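PDB 3M4U: tyrosine specific protein phosphatase, putative from Trypanosoma brucei, which acts as a protein tyrosine phosphatase that dephosphorylates the nucleolar protein NOPP44/46 and serves as a life cycle switch in the parasite. Local coordinates for residues A[12-15]-A[16-19]; A[26-29]-A[30-33]; A[38-41]-A[42-46]. All coordinates share one frame; numbering follows the deposited sequence.

All three contacts are local, made between side chains and backbone a few residues apart on helices near the amino terminus, and all lie at the surface. Contacts 1 and 2 belong to the same helix, 14-31: the first is its beginning, the second its end, with centres about 21 Å apart. Contact 3 is the short helix 40-44, next in the chain, whose nearest atoms come within about 6 Å of contact 2. Their chemistry follows their place. At 12-19 a serine hydroxyl caps the opening turn; at 26-33 backbone bonding weakens and glutamines reach helix 258-269; at 38-46 asparagine side chains bond at both ends of a helix of five residues.

Contact 1. Residues A[12-15]-A[16-19]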
loop_
_atom_site.group_PDB
_atom_site.type_symbol
_atom_site.label_atom_id
_atom_site.label_comp_id
_atom_site.label_asym_id
_atom_site.label_seq_id
_atom_site.Cartn_x
_atom_site.Cartn_y
_atom_site.Cartn_z
ATOM N N LEU A 12 -0.168 27.963 -10.386
ATOM C CA LEU A 12 1.281 28.137 -10.284
ATOM C C LEU A 12 1.961 27.735 -11.598
ATOM O O LEU A 12 1.469 26.859 -12.325
ATOM C CB LEU A 12 1.860 27.310 -9.119
ATOM C CG LEU A 12 2.152 27.909 -7.732
ATOM C CD1 LEU A 12 1.745 29.379 -7.572
ATOM C CD2 LEU A 12 1.511 27.062 -6.649
ATOM N N SER A 13 3.086 28.383 -11.904
ATOM C CA SER A 13 3.865 28.015 -13.072
ATOM C C SER A 13 4.497 26.668 -12.775
ATOM O O SER A 13 4.752 26.337 -11.613
ATOM C CB SER A 13 4.958 29.038 -13.334
ATOM O OG SER A 13 6.013 28.881 -12.396
ATOM N N THR A 14 4.752 25.883 -13.817
ATOM C CA THR A 14 5.355 24.576 -13.604
ATOM C C THR A 14 6.550 24.640 -12.643
ATOM O O THR A 14 6.595 23.895 -11.661
ATOM C CB THR A 14 5.735 23.897 -14.918
ATOM O OG1 THR A 14 4.536 23.597 -15.642
ATOM C CG2 THR A 14 6.479 22.607 -14.641
ATOM N N ARG A 15 7.489 25.545 -12.914
ATOM C CA ARG A 15 8.654 25.724 -12.052
ATOM C C ARG A 15 8.255 25.960 -10.596
ATOM O O ARG A 15 8.826 25.359 -9.676
ATOM C CB ARG A 15 9.545 26.869 -12.555
ATOM C CG ARG A 15 10.455 26.501 -13.738
ATOM C CD ARG A 15 11.501 27.596 -14.053
ATOM N NE ARG A 15 12.574 27.695 -13.051
ATOM C CZ ARG A 15 13.649 28.481 -13.164
ATOM N NH1 ARG A 15 13.805 29.246 -14.242
ATOM N NH2 ARG A 15 14.577 28.503 -12.203
ATOM N N ALA A 16 7.268 26.830 -10.390
ATOM C CA ALA A 16 6.795 27.140 -9.043
ATOM C C ALA A 16 6.097 25.938 -8.406
ATOM O O ALA A 16 6.225 25.715 -7.205
ATOM C CB ALA A 16 5.884 28.369 -9.047
ATOM N N GLN A 17 5.371 25.163 -9.213
ATOM C CA GLN A 17 4.744 23.932 -8.730
ATOM C C GLN A 17 5.787 22.976 -8.173
ATOM O O GLN A 17 5.676 22.493 -7.036
ATOM C CB GLN A 17 3.992 23.229 -9.857
ATOM C CG GLN A 17 2.680 23.889 -10.228
ATOM C CD GLN A 17 2.100 23.321 -11.515
ATOM O OE1 GLN A 17 2.826 22.750 -12.333
ATOM N NE2 GLN A 17 0.790 23.479 -11.701
ATOM N N TYR A 18 6.801 22.699 -8.983
ATOM C CA TYR A 18 7.860 21.802 -8.562
ATOM C C TYR A 18 8.501 22.330 -7.267
ATOM O O TYR A 18 8.506 21.648 -6.223
ATOM C CB TYR A 18 8.891 21.653 -9.675
ATOM C CG TYR A 18 10.066 20.795 -9.290
ATOM C CD1 TYR A 18 10.120 19.454 -9.653
ATOM C CD2 TYR A 18 11.118 21.324 -8.541
ATOM C CE1 TYR A 18 11.194 18.660 -9.293
ATOM C CE2 TYR A 18 12.198 20.538 -8.172
ATOM C CZ TYR A 18 12.231 19.206 -8.552
ATOM O OH TYR A 18 13.305 18.421 -8.192
ATOM N N SER A 19 9.020 23.551 -7.343
ATOM C CA SER A 19 9.590 24.231 -6.186
ATOM C C SER A 19 8.686 24.105 -4.964
ATOM O O SER A 19 9.160 23.877 -3.847
ATOM C CB SER A 19 9.838 25.712 -6.522
ATOM O OG SER A 19 9.692 26.551 -5.380
#
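Ser13 and Ala16 meet where helix 14-31 begins, and the bond between them is a side-chain cap. Ala16 N donates to Ser13 OG at 3.1 Å, with an N-H...O angle of 159°. The hydroxyl gets there because it is tucked between the backbone N and carbonyl carbon of Ser13 (chi1 75°), which turns it back over the first turn. Serine suits this place: its short side chain brings an acceptor to an amide of the opening turn, where the i to i+4 backbone series is only beginning.

Behind the cap the backbone takes over. Gln17 N reaches Ser13 O at 2.7 Å, Tyr18 N bonds to Thr14 O at 2.9 Å, and Ser19 N follows to Arg15 O at 3.0 Å, the regular i to i+4 pattern. Ser13 is thus the N-cap of the long amino-terminal helix, accepting through both its hydroxyl and its carbonyl.

Apolar contacts flank these bonds. Leu12 suits its place by offering carbon to carbon: its CG is 4.0 Å from Ala16 CB, and its CB 3.7 Å from the aliphatic CG of Gln17. Ala16 CB also lies 3.4 Å from Ser13 OG.

Gln17 has CG beside its own backbone N (chi1 -75°), which carries the amide back along the start of the helix, OE1 3.4 Å from Thr14 CA. Glutamine is long enough for its NE2 to hydrogen-bond Met9 O. Thr14 and Gln17 also touch Leu298 of helix 296-299, while Ser19 OG is hydrogen-bonded to Arg23 NH1.

Contact 2. Residues A[26-29]-A[30-33]; sequences VQLQ and RQEN
Val26 lays its CG1 methyl over one face of the Arg30 guanidinium, 3.4 Å above the plane and displaced toward its rim; the nearest pair is Val26 CG1 and Arg30 NH2 at 3.7 Å. The two side chains run alongside each other in the same direction, one turn apart. Arg30 reaches this position with CG lying between its backbone N and carbonyl carbon (chi1 60°) and the chain bent at chi3, which folds it back over the preceding turn. Its CG passes 3.4 Å from Gln27 O. Arginine suits the exposed flank, because its flat face can rest on a methyl while its N-H groups lie around the rim.

Leu28 and Gln31 form the other side-chain pair, again side by side, with Leu28 CD2 3.9 Å from Gln31 OE1. This is the inward flank: Leu28 is buried against Tyr260, Val263 and Ala264 of helix 258-269, where a branched apolar residue belongs. The extended Gln31 carries its amide to the same helix, and NE2 donates both to Ala264 O and to Glu32 OE2, the latter at 3.0 Å and 167°. Glu32 OE2 accepts on its anti lone pair and lies near the plane of the Gln31 amide. Gln29 OE1 adds a bond from Lys267 NZ.

The backbone bonding slackens here. Arg30 N still bonds to Val26 O at 3.2 Å, but its link to Gln27 O is weak, as is that of Gln31 N to Leu28 O, both i to i+3 bonds. The arrangement is that of the weakly bonded carboxyl-terminal end of a helix, its last turn joined to helix 258-269 of the phosphatase domain by leucine packing and glutamine amides.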
loop_
_atom_site.group_PDB
_atom_site.type_symbol
_atom_site.label_atom_id
_atom_site.label_comp_id
_atom_site.label_asym_id
_atom_site.label_seq_id
_atom_site.Cartn_x
_atom_site.Cartn_y
_atom_site.Cartn_z
ATOM N N VAL A 26 10.143 18.456 1.790
ATOM C CA VAL A 26 11.154 18.653 2.823
ATOM C C VAL A 26 10.498 18.836 4.195
ATOM O O VAL A 26 10.897 18.207 5.185
ATOM C CB VAL A 26 12.049 19.881 2.510
ATOM C CG1 VAL A 26 12.963 20.213 3.687
ATOM C CG2 VAL A 26 12.859 19.654 1.226
ATOM N N GLN A 27 9.481 19.691 4.251
ATOM C CA GLN A 27 8.761 19.913 5.500
ATOM C C GLN A 27 8.088 18.627 5.985
ATOM O O GLN A 27 8.153 18.287 7.179
ATOM C CB GLN A 27 7.735 21.041 5.351
ATOM C CG GLN A 27 6.869 21.290 6.597
ATOM C CD GLN A 27 6.006 22.567 6.500
ATOM O OE1 GLN A 27 4.808 22.541 6.781
ATOM N NE2 GLN A 27 6.626 23.684 6.111
ATOM N N LEU A 28 7.438 17.918 5.060
ATOM C CA LEU A 28 6.771 16.663 5.394
ATOM C C LEU A 28 7.781 15.615 5.900
ATOM O O LEU A 28 7.470 14.820 6.792
ATOM C CB LEU A 28 5.964 16.133 4.200
ATOM C CG LEU A 28 4.655 16.845 3.828
ATOM C CD1 LEU A 28 4.190 16.470 2.434
ATOM C CD2 LEU A 28 3.569 16.559 4.843
ATOM N N GLN A 29 8.996 15.628 5.355
ATOM C CA GLN A 29 9.985 14.643 5.761
ATOM C C GLN A 29 10.461 14.842 7.208
ATOM O O GLN A 29 10.678 13.869 7.951
ATOM C CB GLN A 29 11.158 14.605 4.787
ATOM C CG GLN A 29 10.835 13.948 3.437
ATOM C CD GLN A 29 10.386 12.477 3.563
ATOM O OE1 GLN A 29 9.399 12.165 4.239
ATOM N NE2 GLN A 29 11.105 11.577 2.890
ATOM N N ARG A 30 10.605 16.097 7.618
ATOM C CA ARG A 30 11.076 16.381 8.972
ATOM C C ARG A 30 9.917 16.418 9.959
ATOM O O ARG A 30 10.121 16.527 11.165
ATOM C CB ARG A 30 11.897 17.677 9.026
ATOM C CG ARG A 30 11.148 18.932 8.577
ATOM C CD ARG A 30 12.134 20.026 8.193
ATOM N NE ARG A 30 13.217 19.468 7.386
ATOM C CZ ARG A 30 14.401 20.044 7.204
ATOM N NH1 ARG A 30 14.671 21.215 7.771
ATOM N NH2 ARG A 30 15.320 19.447 6.454
ATOM N N GLN A 31 8.700 16.314 9.442
ATOM C CA GLN A 31 7.529 16.324 10.301
ATOM C C GLN A 31 7.661 15.317 11.434
ATOM O O GLN A 31 7.407 15.641 12.603
ATOM C CB GLN A 31 6.262 16.015 9.505
ATOM C CG GLN A 31 5.197 15.333 10.346
ATOM C CD GLN A 31 3.914 15.126 9.594
ATOM O OE1 GLN A 31 3.574 15.910 8.697
ATOM N NE2 GLN A 31 3.178 14.069 9.950
ATOM N N GLU A 32 8.046 14.089 11.093
ATOM C CA GLU A 32 8.124 13.030 12.096
ATOM C C GLU A 32 9.578 12.787 12.489
ATOM O O GLU A 32 10.456 12.683 11.632
ATOM C CB GLU A 32 7.467 11.727 11.590
ATOM C CG GLU A 32 5.976 11.833 11.228
ATOM C CD GLU A 32 5.061 11.863 12.453
ATOM O OE1 GLU A 32 5.340 11.138 13.435
ATOM O OE2 GLU A 32 4.049 12.606 12.431
ATOM N N ASN A 33 9.826 12.704 13.790
ATOM C CA ASN A 33 11.158 12.379 14.290
ATOM C C ASN A 33 11.287 10.891 14.622
ATOM O O ASN A 33 10.694 10.412 15.588
ATOM C CB ASN A 33 11.497 13.223 15.519
ATOM C CG ASN A 33 12.805 12.802 16.172
ATOM O OD1 ASN A 33 13.733 12.328 15.500
ATOM N ND2 ASN A 33 12.887 12.974 17.493
#

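Contact 3. Residues A[38-41]-A[42-46]; sequences NFTT and SLKNR
Asn45 ND2 donates to Thr41 O at 2.9 Å, with an N-H...O angle of 155°, approaching from above the carbonyl plane rather than on a lone pair. With CG beside its own backbone N (chi1 -72°), the asparagine side chain turns back along Thr41, and the two point the same way, Thr41 CG2 lying 3.7 Å from Asn45 ND2. The same carbonyl also receives weak bonds from Lys44 N and Asn45 N. Three donors therefore gather on one oxygen at the end of the helix, where asparagine is useful for its short amide.

Two residues earlier the contacts are partly apolar. Leu43 N bonds to Phe39 O at 2.9 Å, and Leu43 CD1 rests 3.7 Å from Phe39 CB, carbon against carbon. On the neighbouring flank, Thr40 and Lys44 cross at a slant, with Thr40 CG2 3.8 Å from Lys44 CE; the exposed lysine can lay its methylenes by the threonine methyl and keep its amine at the surface. Lys44 N also bonds weakly to Thr40 O.

Further out, Asn38 OD1 accepts from the Thr40 hydroxyl, OG1, at 2.6 Å and, weakly, from Thr40 N, the bond of an Asx turn leading into the first helical residue. Glu58 OE2 takes up Thr41 N, and the buried Ser42 OG is bonded to Tyr78 OH and Ala56 N. Phe39 and Ser42 also lean on Leu55.

Together these form a short helix, 40-44, with Phe39 at its N-cap position and Asn45 as the first residue to leave helical geometry, an asparagine side chain bonding at each end.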
loop_
_atom_site.group_PDB
_atom_site.type_symbol
_atom_site.label_atom_id
_atom_site.label_comp_id
_atom_site.label_asym_id
_atom_site.label_seq_id
_atom_site.Cartn_x
_atom_site.Cartn_y
_atom_site.Cartn_z
ATOM N N ASN A 38 7.233 5.338 19.443
ATOM C CA ASN A 38 7.150 4.000 20.005
ATOM C C ASN A 38 7.052 2.910 18.925
ATOM O O ASN A 38 6.049 2.797 18.201
ATOM C CB ASN A 38 5.983 3.882 20.989
ATOM C CG ASN A 38 5.917 2.509 21.637
ATOM O OD1 ASN A 38 6.779 1.662 21.393
ATOM N ND2 ASN A 38 4.893 2.279 22.464
ATOM N N PHE A 39 8.098 2.096 18.843
ATOM C CA PHE A 39 8.168 0.998 17.889
ATOM C C PHE A 39 8.292 -0.342 18.603
ATOM O O PHE A 39 9.021 -1.223 18.139
ATOM C CB PHE A 39 9.379 1.180 16.979
ATOM C CG PHE A 39 9.199 2.229 15.913
ATOM C CD1 PHE A 39 8.100 2.200 15.065
ATOM C CD2 PHE A 39 10.154 3.215 15.725
ATOM C CE1 PHE A 39 7.947 3.149 14.061
ATOM C CE2 PHE A 39 10.016 4.166 14.721
ATOM C CZ PHE A 39 8.901 4.133 13.889
ATOM N N THR A 40 7.572 -0.507 19.714
ATOM C CA THR A 40 7.879 -1.596 20.650
ATOM C C THR A 40 7.601 -2.991 20.091
ATOM O O THR A 40 8.503 -3.826 20.012
ATOM C CB THR A 40 7.194 -1.388 22.029
ATOM O OG1 THR A 40 7.810 -0.278 22.689
ATOM C CG2 THR A 40 7.338 -2.624 22.915
ATOM N N THR A 41 6.357 -3.238 19.705
ATOM C CA THR A 41 5.973 -4.522 19.134
ATOM C C THR A 41 6.763 -4.832 17.858
ATOM O O THR A 41 7.201 -5.962 17.638
ATOM C CB THR A 41 4.483 -4.541 18.832
ATOM O OG1 THR A 41 3.764 -4.302 20.045
ATOM C CG2 THR A 41 4.060 -5.886 18.221
ATOM N N SER A 42 6.958 -3.823 17.023
ATOM C CA SER A 42 7.740 -4.022 15.812
ATOM C C SER A 42 9.172 -4.457 16.143
ATOM O O SER A 42 9.765 -5.301 15.468
ATOM C CB SER A 42 7.732 -2.743 14.966
ATOM O OG SER A 42 8.099 -3.009 13.632
ATOM N N LEU A 43 9.730 -3.890 17.200
ATOM C CA LEU A 43 11.104 -4.222 17.559
ATOM C C LEU A 43 11.205 -5.588 18.234
ATOM O O LEU A 43 12.272 -6.199 18.258
ATOM C CB LEU A 43 11.713 -3.137 18.441
ATOM C CG LEU A 43 12.051 -1.856 17.684
ATOM C CD1 LEU A 43 12.166 -0.681 18.638
ATOM C CD2 LEU A 43 13.335 -2.042 16.901
ATOM N N LYS A 44 10.091 -6.066 18.776
ATOM C CA LYS A 44 10.078 -7.388 19.387
ATOM C C LYS A 44 9.931 -8.450 18.296
ATOM O O LYS A 44 10.222 -9.632 18.510
ATOM C CB LYS A 44 8.957 -7.510 20.428
ATOM C CG LYS A 44 9.244 -6.792 21.721
ATOM C CD LYS A 44 8.172 -7.064 22.775
ATOM C CE LYS A 44 6.877 -6.325 22.456
ATOM N NZ LYS A 44 5.886 -6.461 23.566
ATOM N N ASN A 45 9.484 -8.018 17.120
ATOM C CA ASN A 45 9.346 -8.930 15.992
ATOM C C ASN A 45 10.387 -8.671 14.919
ATOM O O ASN A 45 10.074 -8.716 13.730
ATOM C CB ASN A 45 7.943 -8.838 15.399
ATOM C CG ASN A 45 6.894 -9.459 16.296
ATOM O OD1 ASN A 45 6.705 -10.672 16.295
ATOM N ND2 ASN A 45 6.205 -8.628 17.071
ATOM N N ARG A 46 11.623 -8.396 15.334
ATOM C CA ARG A 46 12.685 -8.098 14.374
ATOM C C ARG A 46 12.795 -9.166 13.291
ATOM O O ARG A 46 13.097 -8.866 12.130
ATOM C CB ARG A 46 14.037 -7.970 15.078
ATOM C CG ARG A 46 14.234 -6.672 15.844
ATOM C CD ARG A 46 15.621 -6.086 15.579
ATOM N NE ARG A 46 15.549 -4.676 15.183
ATOM C CZ ARG A 46 16.606 -3.891 14.970
ATOM N NH1 ARG A 46 17.839 -4.369 15.119
ATOM N NH2 ARG A 46 16.429 -2.620 14.615
#